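Local coordinates for glycosylation Associate Protein 3 (Streptococcus agalactiae serotype V, PDB 6OYC), which probably works with Gap1 and Gap2 in the glycosylation and accessory Sec export of serine-rich adhesins, and may bind sugars, at residues N60-R65 and L136-V141; K210-A215 and I222-I227. All blocks are in the same frame, centred on the assembly; numbering follows the deposited sequence.

Contact 1: residues N60-R65 and L136-V141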
loop_
_atom_site.group_PDB
_atom_site.type_symbol
_atom_site.label_atom_id
_atom_site.label_comp_id
_atom_site.label_asym_id
_atom_site.label_seq_id
_atom_site.Cartn_x
_atom_site.Cartn_y
_atom_site.Cartn_z
ATOM N N ASN C 60 -10.914 -3.445 -11.835
ATOM C CA ASN C 60 -9.963 -3.300 -10.743
ATOM C C ASN C 60 -9.136 -4.566 -10.558
ATOM O O ASN C 60 -8.404 -4.685 -9.566
ATOM C CB ASN C 60 -10.702 -2.915 -9.453
ATOM C CG ASN C 60 -12.022 -3.660 -9.305
ATOM O OD1 ASN C 60 -12.155 -4.793 -9.755
ATOM N ND2 ASN C 60 -13.003 -3.018 -8.695
ATOM N N LEU C 61 -9.228 -5.508 -11.496
ATOM C CA LEU C 61 -8.389 -6.696 -11.540
ATOM C C LEU C 61 -7.531 -6.660 -12.799
ATOM O O LEU C 61 -8.012 -6.244 -13.857
ATOM C CB LEU C 61 -9.229 -8.001 -11.529
ATOM C CG LEU C 61 -10.105 -8.157 -10.277
ATOM C CD1 LEU C 61 -10.950 -9.433 -10.317
ATOM C CD2 LEU C 61 -9.236 -8.105 -9.008
ATOM N N PRO C 62 -6.283 -7.105 -12.729
ATOM C CA PRO C 62 -5.411 -7.043 -13.903
ATOM C C PRO C 62 -5.684 -8.172 -14.879
ATOM O O PRO C 62 -6.213 -9.236 -14.536
ATOM C CB PRO C 62 -4.004 -7.192 -13.306
ATOM C CG PRO C 62 -4.225 -8.111 -12.116
ATOM C CD PRO C 62 -5.610 -7.722 -11.568
ATOM N N LEU C 63 -5.262 -7.914 -16.106
ATOM C CA LEU C 63 -5.288 -8.896 -17.180
ATOM C C LEU C 63 -4.305 -10.019 -16.875
ATOM O O LEU C 63 -3.145 -9.761 -16.550
ATOM C CB LEU C 63 -4.927 -8.193 -18.485
ATOM C CG LEU C 63 -5.353 -8.635 -19.874
ATOM C CD1 LEU C 63 -6.868 -8.809 -19.977
ATOM C CD2 LEU C 63 -4.826 -7.616 -20.909
ATOM N N LEU C 64 -4.757 -11.266 -16.985
ATOM C CA LEU C 64 -3.928 -12.424 -16.678
ATOM C C LEU C 64 -3.658 -13.228 -17.946
ATOM O O LEU C 64 -4.330 -13.063 -18.970
ATOM C CB LEU C 64 -4.598 -13.308 -15.614
ATOM C CG LEU C 64 -4.919 -12.625 -14.270
ATOM C CD1 LEU C 64 -5.474 -13.624 -13.248
ATOM C CD2 LEU C 64 -3.693 -11.897 -13.696
ATOM N N ARG C 65 -2.657 -14.100 -17.883
ATOM C CA ARG C 65 -2.253 -14.900 -19.040
ATOM C C ARG C 65 -2.692 -16.355 -18.865
ATOM O O ARG C 65 -2.398 -16.982 -17.839
ATOM C CB ARG C 65 -0.732 -14.832 -19.265
ATOM C CG ARG C 65 -0.102 -13.422 -19.178
ATOM C CD ARG C 65 -0.861 -12.446 -20.041
ATOM N NE ARG C 65 -0.072 -11.287 -20.467
ATOM C CZ ARG C 65 -0.151 -10.062 -19.935
ATOM N NH1 ARG C 65 -0.983 -9.792 -18.906
ATOM N NH2 ARG C 65 0.620 -9.098 -20.441
ATOM N N LEU C 136 -6.728 -7.899 -0.773
ATOM C CA LEU C 136 -6.254 -9.115 -1.396
ATOM C C LEU C 136 -4.993 -8.776 -2.172
ATOM O O LEU C 136 -4.822 -7.640 -2.631
ATOM C CB LEU C 136 -7.301 -9.720 -2.327
ATOM C CG LEU C 136 -8.694 -10.049 -1.777
ATOM C CD1 LEU C 136 -9.534 -10.606 -2.894
ATOM C CD2 LEU C 136 -8.647 -11.059 -0.652
ATOM N N LYS C 137 -4.106 -9.765 -2.305
ATOM C CA LYS C 137 -2.894 -9.632 -3.107
ATOM C C LYS C 137 -2.870 -10.721 -4.170
ATOM O O LYS C 137 -2.933 -11.917 -3.853
ATOM C CB LYS C 137 -1.636 -9.698 -2.238
ATOM C CG LYS C 137 -0.334 -9.400 -2.974
ATOM C CD LYS C 137 0.823 -9.331 -1.984
ATOM C CE LYS C 137 2.159 -9.288 -2.679
ATOM N NZ LYS C 137 3.281 -9.509 -1.720
ATOM N N LEU C 138 -2.769 -10.300 -5.425
ATOM C CA LEU C 138 -2.727 -11.188 -6.573
ATOM C C LEU C 138 -1.406 -10.970 -7.308
ATOM O O LEU C 138 -1.115 -9.849 -7.747
ATOM C CB LEU C 138 -3.919 -10.908 -7.493
ATOM C CG LEU C 138 -4.009 -11.656 -8.815
ATOM C CD1 LEU C 138 -4.224 -13.145 -8.537
ATOM C CD2 LEU C 138 -5.154 -11.083 -9.639
ATOM N N GLU C 139 -0.612 -12.033 -7.447
ATOM C CA GLU C 139 0.692 -11.926 -8.083
ATOM C C GLU C 139 1.010 -13.211 -8.833
ATOM O O GLU C 139 0.571 -14.301 -8.452
ATOM C CB GLU C 139 1.790 -11.656 -7.052
ATOM C CG GLU C 139 1.679 -12.586 -5.863
ATOM C CD GLU C 139 2.726 -12.315 -4.797
ATOM O OE1 GLU C 139 3.872 -11.970 -5.173
ATOM O OE2 GLU C 139 2.394 -12.448 -3.592
ATOM N N GLU C 140 1.806 -13.083 -9.884
ATOM C CA GLU C 140 2.264 -14.283 -10.561
ATOM C C GLU C 140 3.369 -14.940 -9.750
ATOM O O GLU C 140 4.069 -14.296 -8.968
ATOM C CB GLU C 140 2.732 -13.991 -11.988
ATOM C CG GLU C 140 3.830 -12.989 -12.119
ATOM C CD GLU C 140 4.152 -12.695 -13.578
ATOM O OE1 GLU C 140 4.106 -11.506 -13.959
ATOM O OE2 GLU C 140 4.426 -13.656 -14.341
ATOM N N VAL C 141 3.479 -16.246 -9.916
ATOM C CA VAL C 141 4.400 -17.062 -9.146
ATOM C C VAL C 141 5.686 -17.205 -9.949
ATOM O O VAL C 141 5.669 -17.705 -11.081
ATOM C CB VAL C 141 3.784 -18.431 -8.835
ATOM C CG1 VAL C 141 4.775 -19.287 -8.096
ATOM C CG2 VAL C 141 2.517 -18.248 -8.026
#

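Contact 2: residues K210-A215 and I222-I227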
loop_
_atom_site.group_PDB
_atom_site.type_symbol
_atom_site.label_atom_id
_atom_site.label_comp_id
_atom_site.label_asym_id
_atom_site.label_seq_id
_atom_site.Cartn_x
_atom_site.Cartn_y
_atom_site.Cartn_z
ATOM N N LYS C 210 11.150 7.329 17.354
ATOM C CA LYS C 210 11.956 7.045 18.535
ATOM C C LYS C 210 13.379 6.640 18.153
ATOM O O LYS C 210 14.346 7.050 18.808
ATOM C CB LYS C 210 11.276 5.955 19.369
ATOM C CG LYS C 210 11.706 5.895 20.828
ATOM C CD LYS C 210 12.836 4.891 21.019
ATOM C CE LYS C 210 13.246 4.762 22.482
ATOM N NZ LYS C 210 12.292 3.916 23.246
ATOM N N GLY C 211 13.530 5.844 17.091
ATOM C CA GLY C 211 14.863 5.438 16.672
ATOM C C GLY C 211 15.714 6.600 16.185
ATOM O O GLY C 211 16.917 6.661 16.459
ATOM N N LEU C 212 15.103 7.531 15.448
ATOM C CA LEU C 212 15.806 8.729 15.000
ATOM C C LEU C 212 16.183 9.626 16.174
ATOM O O LEU C 212 17.261 10.235 16.178
ATOM C CB LEU C 212 14.931 9.512 14.025
ATOM C CG LEU C 212 14.746 8.963 12.615
ATOM C CD1 LEU C 212 13.480 9.553 11.980
ATOM C CD2 LEU C 212 16.000 9.235 11.776
ATOM N N GLU C 213 15.281 9.761 17.147
ATOM C CA GLU C 213 15.566 10.579 18.320
ATOM C C GLU C 213 16.774 10.042 19.078
ATOM O O GLU C 213 17.684 10.802 19.436
ATOM C CB GLU C 213 14.341 10.617 19.225
ATOM C CG GLU C 213 13.887 11.983 19.640
ATOM C CD GLU C 213 12.833 11.901 20.727
ATOM O OE1 GLU C 213 11.809 11.201 20.520
ATOM O OE2 GLU C 213 13.035 12.524 21.793
ATOM N N ASP C 214 16.790 8.724 19.331
ATOM C CA ASP C 214 17.929 8.091 19.987
ATOM C C ASP C 214 19.211 8.312 19.195
ATOM O O ASP C 214 20.250 8.681 19.757
ATOM C CB ASP C 214 17.681 6.593 20.155
ATOM C CG ASP C 214 16.532 6.278 21.077
ATOM O OD1 ASP C 214 16.009 7.196 21.744
ATOM O OD2 ASP C 214 16.136 5.094 21.125
ATOM N N ALA C 215 19.162 8.069 17.882
ATOM C CA ALA C 215 20.340 8.277 17.050
ATOM C C ALA C 215 20.885 9.691 17.212
ATOM O O ALA C 215 22.101 9.886 17.333
ATOM C CB ALA C 215 20.002 7.991 15.588
ATOM N N ILE C 222 26.278 13.315 13.942
ATOM C CA ILE C 222 26.021 12.656 12.667
ATOM C C ILE C 222 24.999 13.450 11.863
ATOM O O ILE C 222 24.113 14.118 12.414
ATOM C CB ILE C 222 25.550 11.205 12.875
ATOM C CG1 ILE C 222 25.673 10.417 11.569
ATOM C CG2 ILE C 222 24.110 11.158 13.378
ATOM C CD1 ILE C 222 25.604 8.929 11.755
ATOM N N LYS C 223 25.151 13.404 10.542
ATOM C CA LYS C 223 24.141 13.911 9.624
ATOM C C LYS C 223 23.229 12.762 9.214
ATOM O O LYS C 223 23.706 11.701 8.795
ATOM C CB LYS C 223 24.782 14.544 8.388
ATOM C CG LYS C 223 23.768 15.107 7.384
ATOM C CD LYS C 223 22.736 16.004 8.083
ATOM C CE LYS C 223 21.688 16.563 7.126
ATOM N NZ LYS C 223 20.752 17.468 7.870
ATOM N N ILE C 224 21.923 12.966 9.362
ATOM C CA ILE C 224 20.923 12.006 8.916
ATOM C C ILE C 224 20.179 12.604 7.729
ATOM O O ILE C 224 19.623 13.706 7.817
ATOM C CB ILE C 224 19.953 11.628 10.042
ATOM C CG1 ILE C 224 20.724 11.025 11.219
ATOM C CG2 ILE C 224 18.886 10.635 9.529
ATOM C CD1 ILE C 224 19.823 10.540 12.347
ATOM N N ASN C 225 20.194 11.886 6.616
ATOM C CA ASN C 225 19.349 12.179 5.471
ATOM C C ASN C 225 18.284 11.095 5.368
ATOM O O ASN C 225 18.591 9.899 5.460
ATOM C CB ASN C 225 20.168 12.249 4.186
ATOM C CG ASN C 225 21.265 13.279 4.255
ATOM O OD1 ASN C 225 21.002 14.477 4.333
ATOM N ND2 ASN C 225 22.511 12.818 4.206
ATOM N N VAL C 226 17.035 11.510 5.210
ATOM C CA VAL C 226 15.924 10.586 5.021
ATOM C C VAL C 226 15.474 10.721 3.571
ATOM O O VAL C 226 14.996 11.786 3.156
ATOM C CB VAL C 226 14.787 10.860 6.012
ATOM C CG1 VAL C 226 13.637 9.910 5.770
ATOM C CG2 VAL C 226 15.304 10.712 7.448
ATOM N N ILE C 227 15.689 9.651 2.792
ATOM C CA ILE C 227 15.403 9.592 1.359
ATOM C C ILE C 227 14.157 8.746 1.121
ATOM O O ILE C 227 14.012 7.658 1.697
ATOM C CB ILE C 227 16.590 8.996 0.581
ATOM C CG1 ILE C 227 17.873 9.781 0.858
ATOM C CG2 ILE C 227 16.288 8.928 -0.913
ATOM C CD1 ILE C 227 19.016 8.894 1.281
#

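Contact 1: residues N60-R65 and L136-V141
The puckered five-membered ring of Pro-62 presents its CG and CD corner to one methyl of Leu-138, the CD atom lying 3.9 Å from Leu-138 CD2 and the CG atom 4.0 Å from that same methyl. The flat group of the loop, the guanidinium of Arg-65, has Leu-63 O at its edge and in its plane, and takes no part in the apolar meeting. Leu-64 also reaches the shared methyl, though more loosely: its CD2 is 4.4 Å from Leu-138 CD2. One branch of a strand leucine therefore serves two loop residues at once. Leu-138 CB already points to the loop; with CG trans to the main-chain nitrogen (chi1 175°), CD2 is carried to the Pro-62 ring. Along residues 136-141 the side chains alternate as in any strand: Leu-138 turns to the loop, whereas Glu-139 points away from it and forms a salt bridge with Lys-137, from Glu-139 OE2 to Lys-137 NZ at 3.6 Å. The hydroxyl of Tyr-176 bonds to both of these charged side chains. The apolar side belongs to the interior between two antiparallel sheets, consistent with the beta-sandwich expected of the galactose-binding-domain clan. Strands 4-7 and 69-78 supply Ile-7 and Leu-72 alongside Leu-138, while from strand 118-125 of the other sheet Tyr-119 touches both Leu-64 and Leu-138 and bonds through its hydroxyl to Pro-62 O, tying the loop that precedes strand 69-78 to both sheets.

Contact 2: residues K210-A215 and I222-I227
Ala-215, whose methyl meets Ile-224, is held in its helical turn by the bond from Ala-215 N to Gly-211 O, 3.0 Å long. The preceding residue repeats the pattern, and the regular backbone leaves Leu-212 and Ala-215, three residues apart, to receive the strand together. Both meet the longer branch of Ile-224. Its CD1 lies 4.1 Å from Ala-215 CB and equally 4.1 Å from Leu-212 CD2, so the end of the isoleucine is touched by the methyl of an alanine and one methyl of a leucine, from directions roughly at right angles. The same Leu-212 CD2 also approaches the shorter branch, 3.9 Å from Ile-224 CG2, and thus touches both arms of the beta-branched side chain. This follows from the rotation about the first bond of Ile-224 (chi1 -59°), which puts CG2 trans to the main-chain nitrogen and CG1 trans to the carbonyl carbon. The second torsion, -176°, keeps the CG1-CD1 arm extended, so that CD1 meets Ala-215 CB. Leu-212 and Ile-224 approach at a slant rather than lying side by side, and all three contacting residues are buried.

Lys-223 and Asn-225, alternating with Ile-224, have other polar partners: Lys-223 NZ bonds to both Arg-246 O and Thr-248 OG1, and Asn-225 ND2 bonds to Asn-165 OD1. Helix 206-218 forms the beta-alpha-beta crossover from strand 191-193 to strand 223-227, passing over strand 163-168, whose Leu-166 touches Leu-212. Strand 223-227 runs between strands 163-168 and 248-251 in the parallel sheet, and the next helix, 231-243, lends Tyr-240 to Leu-212 and Ala-237 to Val-226.

Overall arrangement
The two contacts show one principle, an aliphatic strand residue received by side chains from another element, in two unlike architectures: contact 1 lies among antiparallel sheets, contact 2 on a parallel sheet with its crossover helix. They follow one another along the chain and stand on opposite sides of its centre; the centre of contact 1 lies about 15 Å, and that of contact 2 about 24 Å, from the centre of the chain. Their centres are about 38 Å apart and their nearest atoms about 21 Å, so neither touches the other. Contact 1 spans 70 intervening residues rich in strand, contact 2 only six. With sugar binding merely inferred, neither can be assigned to a ligand site.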